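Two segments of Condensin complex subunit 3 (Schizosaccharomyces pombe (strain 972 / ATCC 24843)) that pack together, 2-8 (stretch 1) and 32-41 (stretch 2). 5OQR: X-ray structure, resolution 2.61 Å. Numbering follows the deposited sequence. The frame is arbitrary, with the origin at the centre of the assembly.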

# COMPACT_ATOMS: atom_id res chain seq x y z
N SER A 2 6.16 43.91 38.00
CA SER A 2 5.98 45.03 37.08
C SER A 2 5.99 44.55 35.64
O SER A 2 5.18 43.72 35.25
CB SER A 2 7.07 46.08 37.32
OG SER A 2 8.33 45.60 36.88
N CYS A 3 6.92 45.09 34.83
CA CYS A 3 7.06 44.62 33.46
C CYS A 3 7.15 43.10 33.40
O CYS A 3 6.63 42.48 32.47
CB CYS A 3 8.30 45.25 32.83
SG CYS A 3 8.81 44.49 31.27
N ILE A 4 7.80 42.49 34.39
CA ILE A 4 7.86 41.03 34.43
C ILE A 4 6.54 40.45 34.90
O ILE A 4 6.16 39.35 34.47
CB ILE A 4 9.03 40.56 35.32
CG1 ILE A 4 9.31 39.08 35.06
CG2 ILE A 4 8.72 40.82 36.80
CD1 ILE A 4 10.46 38.51 35.86
N GLN A 5 5.82 41.15 35.78
CA GLN A 5 4.55 40.62 36.28
C GLN A 5 3.44 40.74 35.25
O GLN A 5 2.51 39.93 35.26
CB GLN A 5 4.15 41.34 37.57
CG GLN A 5 4.90 40.85 38.80
CD GLN A 5 4.13 41.10 40.09
OE1 GLN A 5 3.03 41.64 40.07
NE2 GLN A 5 4.71 40.69 41.21
N ILE A 6 3.51 41.74 34.36
CA ILE A 6 2.60 41.76 33.22
C ILE A 6 2.71 40.45 32.46
O ILE A 6 1.70 39.82 32.11
CB ILE A 6 2.91 42.96 32.30
CG1 ILE A 6 2.78 44.28 33.07
CG2 ILE A 6 1.96 42.97 31.10
CD1 ILE A 6 3.31 45.48 32.30
N ILE A 7 3.94 40.02 32.20
CA ILE A 7 4.17 38.76 31.50
C ILE A 7 3.63 37.59 32.31
O ILE A 7 2.90 36.73 31.80
CB ILE A 7 5.67 38.59 31.18
CG1 ILE A 7 6.13 39.72 30.26
CG2 ILE A 7 5.93 37.23 30.55
CD1 ILE A 7 7.60 39.70 29.92
N SER A 8 3.97 37.55 33.60
CA SER A 8 3.47 36.49 34.47
C SER A 8 1.94 36.45 34.50
O SER A 8 1.37 35.42 34.85
CB SER A 8 4.01 36.66 35.89
OG SER A 8 3.78 35.51 36.67
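Stretch 2 (32-41) GFETDILRAL

Stretch 2 runs as a helix through Leu41 and lies alongside the helix of stretch 1 in the same general direction, the two axes crossing at -39° and approaching to 9.4 Å. The backbones come nearest where Ile4 meets Asp36, with their CA atoms 5.9 Å apart. Around this point the contact follows the helical repeat: Cys3, Ile4 and Ile7 point toward stretch 2, and Asp36, Arg39 and Ala40 point back, while Thr35, Leu38 and Leu41 are out of reach.

Asp36 sits over the start of the first helix. Its chi1 of -99° lies between wells and brings OD2 to 3.6 Å from Ile4 N and 3.6 Å from Cys3 CB. No hydrogen bond crosses the interface; the carboxylate lies close to the first turn of the other helix, an end where negative charge is generally welcome, but it stays at packing distance.

Arg39 is extended, its first three chi angles all t, so the chain reaches straight out, across its own helix axis, and passes Ile4. Ile4, t at both chi1 and chi2, is extended as well, and its CD1 lies over one face of the guanidinium, 3.4 Å from Arg39 NE. A methyl group can cover that flat face without occupying the in-plane directions in which the N-H groups point.

Ile7 takes chi1 m and chi2 t, which carries CD1 to 3.6 Å from Ala40 CB and 4.5 Å from Ile37 CA. The long branch thus meets the small alanine and reaches the backbone nearby. Phe33 points away at CA-to-CB, yet chi1 t returns its ring, and CD1 comes within 4.4 Å of Cys3 SG. Near the start of the stretch, Thr35, with chi1 p, turns OG1 back to Gly32 O in a very short 2.4 Å hydrogen bond.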

# COMPACT_ATOMS: atom_id res chain seq x y z
N GLY A 32 14.23 49.07 32.64
CA GLY A 32 14.88 47.80 32.39
C GLY A 32 14.09 46.94 31.41
O GLY A 32 14.11 45.71 31.50
N PHE A 33 13.41 47.61 30.48
CA PHE A 33 12.57 46.96 29.48
C PHE A 33 13.22 45.70 28.92
O PHE A 33 12.92 44.59 29.37
CB PHE A 33 12.28 47.96 28.35
CG PHE A 33 11.16 47.54 27.44
CD1 PHE A 33 9.94 47.14 27.96
CD2 PHE A 33 11.31 47.58 26.07
CE1 PHE A 33 8.91 46.76 27.13
CE2 PHE A 33 10.28 47.21 25.23
CZ PHE A 33 9.08 46.80 25.76
N GLU A 34 14.10 45.87 27.93
CA GLU A 34 14.79 44.76 27.28
C GLU A 34 15.23 43.70 28.28
O GLU A 34 15.03 42.50 28.07
CB GLU A 34 16.00 45.31 26.53
CG GLU A 34 16.36 44.56 25.26
CD GLU A 34 17.72 44.97 24.73
OE1 GLU A 34 18.73 44.65 25.39
OE2 GLU A 34 17.76 45.62 23.67
N THR A 35 15.83 44.14 29.39
CA THR A 35 16.39 43.20 30.36
C THR A 35 15.30 42.35 31.00
O THR A 35 15.47 41.14 31.17
CB THR A 35 17.16 43.97 31.43
OG1 THR A 35 16.34 45.01 31.98
CG2 THR A 35 18.42 44.59 30.84
N ASP A 36 14.17 42.97 31.37
CA ASP A 36 13.11 42.22 32.05
C ASP A 36 12.51 41.15 31.15
O ASP A 36 12.06 40.11 31.65
CB ASP A 36 12.02 43.18 32.53
CG ASP A 36 12.15 43.52 34.00
OD1 ASP A 36 13.27 43.40 34.55
OD2 ASP A 36 11.14 43.91 34.62
N ILE A 37 12.48 41.37 29.84
CA ILE A 37 11.93 40.37 28.93
C ILE A 37 12.84 39.15 28.88
O ILE A 37 12.39 38.02 29.05
CB ILE A 37 11.72 40.98 27.53
CG1 ILE A 37 10.83 42.22 27.62
CG2 ILE A 37 11.09 39.95 26.60
CD1 ILE A 37 10.83 43.05 26.36
N LEU A 38 14.13 39.37 28.62
CA LEU A 38 15.08 38.27 28.65
C LEU A 38 15.03 37.53 29.98
O LEU A 38 15.20 36.31 30.02
CB LEU A 38 16.50 38.79 28.39
CG LEU A 38 16.67 39.67 27.15
CD1 LEU A 38 18.10 40.16 27.03
CD2 LEU A 38 16.25 38.92 25.89
N ARG A 39 14.78 38.26 31.08
CA ARG A 39 14.59 37.61 32.37
C ARG A 39 13.35 36.72 32.35
O ARG A 39 13.34 35.64 32.95
CB ARG A 39 14.47 38.67 33.46
CG ARG A 39 14.41 38.12 34.87
CD ARG A 39 14.21 39.24 35.88
NE ARG A 39 13.63 38.76 37.13
CZ ARG A 39 13.22 39.56 38.11
NH1 ARG A 39 13.32 40.87 38.00
NH2 ARG A 39 12.71 39.03 39.22
N ALA A 40 12.29 37.16 31.66
CA ALA A 40 11.11 36.33 31.51
C ALA A 40 11.40 35.09 30.67
O ALA A 40 10.88 34.01 30.95
CB ALA A 40 9.97 37.13 30.89
N LEU A 41 12.25 35.24 29.65
CA LEU A 41 12.58 34.11 28.79
C LEU A 41 13.53 33.15 29.47
O LEU A 41 13.40 31.93 29.31
CB LEU A 41 13.17 34.63 27.48
CG LEU A 41 12.20 35.49 26.67
CD1 LEU A 41 12.94 36.26 25.60
CD2 LEU A 41 11.12 34.63 26.04